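Local coordinates for putative cytoplasmic protein (Salmonella enterica subsp. enterica serovar Typhimurium, PDB 4J32) that probably hydrolyses peptidoglycan as a papain-like NlpC/P60 amidase effector of the type VI secretion system, and is bound by the immunity protein Tai4, at residues A[57-63]-A[88-93]. Numbering follows the deposited sequence. Where two conformers were deposited one is given.
Sequences CPIRMSY and FYIYRV
Pro58 and Ser62, one turn apart on helix 57-67, press against the short strand 88-90, the loop after it and the start of helix 93-103, a buried contact within the papain-like NlpC/P60 fold. Helix and strand run roughly antiparallel, at 143°. Packing is close at Pro58, whose compact ring suits the first turn of a helix, where no backbone N-H is needed; its CG lies 3.3 Å from Tyr91 O, and its side chain crosses that of Val93 at about a right angle. At the other end Tyr89 lies alongside Tyr63, pointing the same way, with Ile59 O at its ring edge. Tyrosine suits this place: the ring packs on Ser62 CB and, through CE1, 3.6 Å from Tyr63 CA, while OH hydrogen-bonds Asp85 OD2. The outer side, at partly exposed Tyr63 and Phe88, is looser; Arg92, its CB directed away from the helix, is instead buried against Tai4, NE hydrogen-bonding Leu44 O of that chain. Serine suits the middle because its short hydroxyl serves both backbones. With OG beside its own backbone N (chi1 -64°), Ser62 donates to Pro58 O, from the face opposite to that used by Ser62 N, and Ile90 N gives its hydrogen to Ser62 OG in a bent bond of 2.9 Å and 136°.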
ATOM      1  N   CYS A  57     -21.893 -12.582  -0.378  1.00 20.64           N
ATOM      2  CA  CYS A  57     -23.291 -12.278  -0.057  1.00 20.61           C
ATOM      3  C   CYS A  57     -24.220 -12.231  -1.307  1.00 19.83           C
ATOM      4  O   CYS A  57     -25.148 -13.045  -1.404  1.00 19.62           O
ATOM      5  CB  CYS A  57     -23.399 -11.019   0.817  1.00 21.16           C
ATOM      6  SG  CYS A  57     -25.075 -10.326   0.828  1.00 23.83           S
ATOM      7  N   PRO A  58     -23.970 -11.308  -2.275  1.00 18.43           N
ATOM      8  CA  PRO A  58     -24.910 -11.249  -3.396  1.00 18.20           C
ATOM      9  C   PRO A  58     -24.829 -12.437  -4.353  1.00 18.15           C
ATOM     10  O   PRO A  58     -25.813 -12.759  -5.035  1.00 17.12           O
ATOM     11  CB  PRO A  58     -24.533  -9.938  -4.112  1.00 18.20           C
ATOM     12  CG  PRO A  58     -23.093  -9.724  -3.778  1.00 18.32           C
ATOM     13  CD  PRO A  58     -22.941 -10.249  -2.359  1.00 19.58           C
ATOM     14  N   ILE A  59     -23.668 -13.085  -4.384  1.00 18.21           N
ATOM     15  CA  ILE A  59     -23.483 -14.247  -5.243  1.00 18.87           C
ATOM     16  C   ILE A  59     -24.287 -15.415  -4.674  1.00 19.15           C
ATOM     17  O   ILE A  59     -24.910 -16.174  -5.430  1.00 19.06           O
ATOM     18  CB  ILE A  59     -21.985 -14.592  -5.393  1.00 18.81           C
ATOM     19  CG1 ILE A  59     -21.227 -13.376  -5.977  1.00 19.31           C
ATOM     20  CG2 ILE A  59     -21.798 -15.868  -6.306  1.00 18.72           C
ATOM     21  CD1 ILE A  59     -19.668 -13.487  -5.996  1.00 20.54           C
ATOM     22  N   ARG A  60     -24.296 -15.560  -3.344  1.00 18.70           N
ATOM     23  CA  ARG A  60     -25.115 -16.633  -2.764  1.00 19.02           C
ATOM     24  C   ARG A  60     -26.612 -16.404  -3.018  1.00 19.11           C
ATOM     25  O   ARG A  60     -27.334 -17.342  -3.353  1.00 18.94           O
ATOM     26  CB  ARG A  60     -24.864 -16.813  -1.270  1.00 19.85           C
ATOM     27  CG  ARG A  60     -23.411 -17.136  -0.855  1.00 19.59           C
ATOM     28  CD  ARG A  60     -23.362 -17.395   0.655  1.00 20.09           C
ATOM     29  NE  ARG A  60     -21.997 -17.646   1.113  1.00 20.19           N
ATOM     30  CZ  ARG A  60     -21.287 -16.796   1.846  1.00 22.11           C
ATOM     31  NH1 ARG A  60     -21.803 -15.620   2.240  1.00 23.01           N
ATOM     32  NH2 ARG A  60     -20.049 -17.110   2.185  1.00 22.80           N
ATOM     33  N   MET A  61     -27.071 -15.168  -2.859  1.00 18.14           N
ATOM     34  CA  MET A  61     -28.470 -14.829  -3.134  0.50 18.38           C
ATOM     35  C   MET A  61     -28.819 -15.059  -4.612  1.00 18.27           C
ATOM     36  O   MET A  61     -29.902 -15.549  -4.943  1.00 17.99           O
ATOM     37  CB  MET A  61     -28.765 -13.398  -2.684  0.50 18.48           C
ATOM     38  CG  MET A  61     -28.939 -13.258  -1.162  0.50 19.56           C
ATOM     39  SD  MET A  61     -30.194 -14.363  -0.472  0.50 22.51           S
ATOM     40  CE  MET A  61     -31.663 -13.815  -1.364  0.50 20.52           C
ATOM     41  N   SER A  62     -27.884 -14.725  -5.504  1.00 18.79           N
ATOM     42  CA  SER A  62     -28.083 -15.014  -6.926  1.00 18.43           C
ATOM     43  C   SER A  62     -28.238 -16.522  -7.181  1.00 19.28           C
ATOM     44  O   SER A  62     -29.107 -16.959  -7.944  1.00 19.61           O
ATOM     45  CB  SER A  62     -26.919 -14.456  -7.757  1.00 18.91           C
ATOM     46  OG  SER A  62     -26.885 -13.039  -7.674  1.00 17.78           O
ATOM     47  N   TYR A  63     -27.378 -17.310  -6.546  1.00 18.89           N
ATOM     48  CA  TYR A  63     -27.474 -18.764  -6.647  1.00 19.78           C
ATOM     49  C   TYR A  63     -28.872 -19.250  -6.213  1.00 19.99           C
ATOM     50  O   TYR A  63     -29.496 -20.046  -6.916  1.00 20.91           O
ATOM     51  CB  TYR A  63     -26.366 -19.418  -5.813  1.00 19.77           C
ATOM     52  CG  TYR A  63     -26.331 -20.935  -5.895  1.00 20.57           C
ATOM     53  CD1 TYR A  63     -25.532 -21.578  -6.844  1.00 24.04           C
ATOM     54  CD2 TYR A  63     -27.066 -21.721  -4.996  1.00 20.72           C
ATOM     55  CE1 TYR A  63     -25.478 -22.970  -6.907  1.00 25.60           C
ATOM     56  CE2 TYR A  63     -27.027 -23.125  -5.052  1.00 23.66           C
ATOM     57  CZ  TYR A  63     -26.237 -23.736  -6.009  1.00 25.06           C
ATOM     58  OH  TYR A  63     -26.154 -25.114  -6.087  1.00 26.47           O
ATOM     59  N   PHE A  88     -26.858 -16.143 -14.363  1.00 22.97           N
ATOM     60  CA  PHE A  88     -26.205 -14.868 -14.029  1.00 22.57           C
ATOM     61  C   PHE A  88     -26.224 -14.548 -12.556  1.00 21.63           C
ATOM     62  O   PHE A  88     -27.215 -14.822 -11.862  1.00 21.33           O
ATOM     63  CB  PHE A  88     -26.818 -13.729 -14.846  1.00 23.30           C
ATOM     64  CG  PHE A  88     -26.844 -14.018 -16.320  1.00 24.97           C
ATOM     65  CD1 PHE A  88     -25.697 -13.851 -17.097  1.00 28.82           C
ATOM     66  CD2 PHE A  88     -28.001 -14.519 -16.920  1.00 27.23           C
ATOM     67  CE1 PHE A  88     -25.710 -14.170 -18.467  1.00 29.13           C
ATOM     68  CE2 PHE A  88     -28.028 -14.824 -18.282  1.00 28.51           C
ATOM     69  CZ  PHE A  88     -26.874 -14.657 -19.056  1.00 30.55           C
ATOM     70  N   TYR A  89     -25.126 -13.934 -12.104  1.00 21.50           N
ATOM     71  CA  TYR A  89     -24.846 -13.732 -10.687  1.00 20.13           C
ATOM     72  C   TYR A  89     -24.461 -12.296 -10.435  1.00 19.63           C
ATOM     73  O   TYR A  89     -23.431 -11.822 -10.932  1.00 19.59           O
ATOM     74  CB  TYR A  89     -23.716 -14.687 -10.244  1.00 20.43           C
ATOM     75  CG  TYR A  89     -24.141 -16.134 -10.323  1.00 21.29           C
ATOM     76  CD1 TYR A  89     -24.619 -16.794  -9.194  1.00 19.79           C
ATOM     77  CD2 TYR A  89     -24.122 -16.831 -11.547  1.00 21.24           C
ATOM     78  CE1 TYR A  89     -25.061 -18.116  -9.265  1.00 21.06           C
ATOM     79  CE2 TYR A  89     -24.563 -18.157 -11.630  1.00 23.21           C
ATOM     80  CZ  TYR A  89     -25.023 -18.786 -10.476  1.00 21.29           C
ATOM     81  OH  TYR A  89     -25.467 -20.072 -10.538  1.00 23.52           O
ATOM     82  N   ILE A  90     -25.318 -11.602  -9.682  1.00 18.72           N
ATOM     83  CA  ILE A  90     -25.079 -10.230  -9.245  1.00 18.17           C
ATOM     84  C   ILE A  90     -24.007 -10.222  -8.157  1.00 18.25           C
ATOM     85  O   ILE A  90     -24.026 -11.063  -7.257  1.00 18.82           O
ATOM     86  CB  ILE A  90     -26.419  -9.594  -8.767  1.00 17.98           C
ATOM     87  CG1 ILE A  90     -27.322  -9.302  -9.985  1.00 17.06           C
ATOM     88  CG2 ILE A  90     -26.179  -8.328  -7.866  1.00 17.43           C
ATOM     89  CD1 ILE A  90     -28.783  -8.869  -9.587  1.00 18.70           C
ATOM     90  N   TYR A  91     -23.070  -9.281  -8.240  1.00 18.28           N
ATOM     91  CA  TYR A  91     -21.901  -9.322  -7.356  1.00 18.31           C
ATOM     92  C   TYR A  91     -21.771  -8.130  -6.402  1.00 17.99           C
ATOM     93  O   TYR A  91     -20.831  -8.071  -5.594  1.00 18.48           O
ATOM     94  CB  TYR A  91     -20.611  -9.577  -8.154  1.00 18.65           C
ATOM     95  CG  TYR A  91     -20.311  -8.569  -9.263  1.00 20.01           C
ATOM     96  CD1 TYR A  91     -19.658  -7.378  -8.979  1.00 19.11           C
ATOM     97  CD2 TYR A  91     -20.676  -8.822 -10.592  1.00 20.81           C
ATOM     98  CE1 TYR A  91     -19.348  -6.451  -9.987  1.00 21.93           C
ATOM     99  CE2 TYR A  91     -20.362  -7.911 -11.610  1.00 20.15           C
ATOM    100  CZ  TYR A  91     -19.680  -6.737 -11.301  1.00 20.50           C
ATOM    101  OH  TYR A  91     -19.381  -5.804 -12.265  1.00 22.90           O
ATOM    102  N   ARG A  92     -22.702  -7.185  -6.506  1.00 17.42           N
ATOM    103  CA  ARG A  92     -22.781  -6.054  -5.573  1.00 17.57           C
ATOM    104  C   ARG A  92     -23.996  -6.185  -4.654  1.00 18.17           C
ATOM    105  O   ARG A  92     -25.118  -6.461  -5.106  1.00 18.81           O
ATOM    106  CB  ARG A  92     -22.841  -4.718  -6.322  1.00 18.21           C
ATOM    107  CG  ARG A  92     -21.558  -4.421  -7.094  1.00 16.15           C
ATOM    108  CD  ARG A  92     -21.637  -3.068  -7.844  1.00 19.13           C
ATOM    109  NE  ARG A  92     -20.291  -2.684  -8.269  1.00 20.24           N
ATOM    110  CZ  ARG A  92     -19.887  -2.498  -9.530  1.00 23.04           C
ATOM    111  NH1 ARG A  92     -20.750  -2.603 -10.546  1.00 22.19           N
ATOM    112  NH2 ARG A  92     -18.616  -2.168  -9.773  1.00 21.09           N
ATOM    113  N   VAL A  93     -23.758  -5.955  -3.367  1.00 18.54           N
ATOM    114  CA  VAL A  93     -24.815  -5.953  -2.360  1.00 18.92           C
ATOM    115  C   VAL A  93     -25.907  -4.947  -2.703  1.00 19.94           C
ATOM    116  O   VAL A  93     -27.091  -5.294  -2.698  1.00 19.86           O
ATOM    117  CB  VAL A  93     -24.254  -5.669  -0.948  1.00 19.51           C
ATOM    118  CG1 VAL A  93     -25.432  -5.554   0.074  1.00 19.77           C
ATOM    119  CG2 VAL A  93     -23.305  -6.829  -0.553  1.00 19.31           C
TER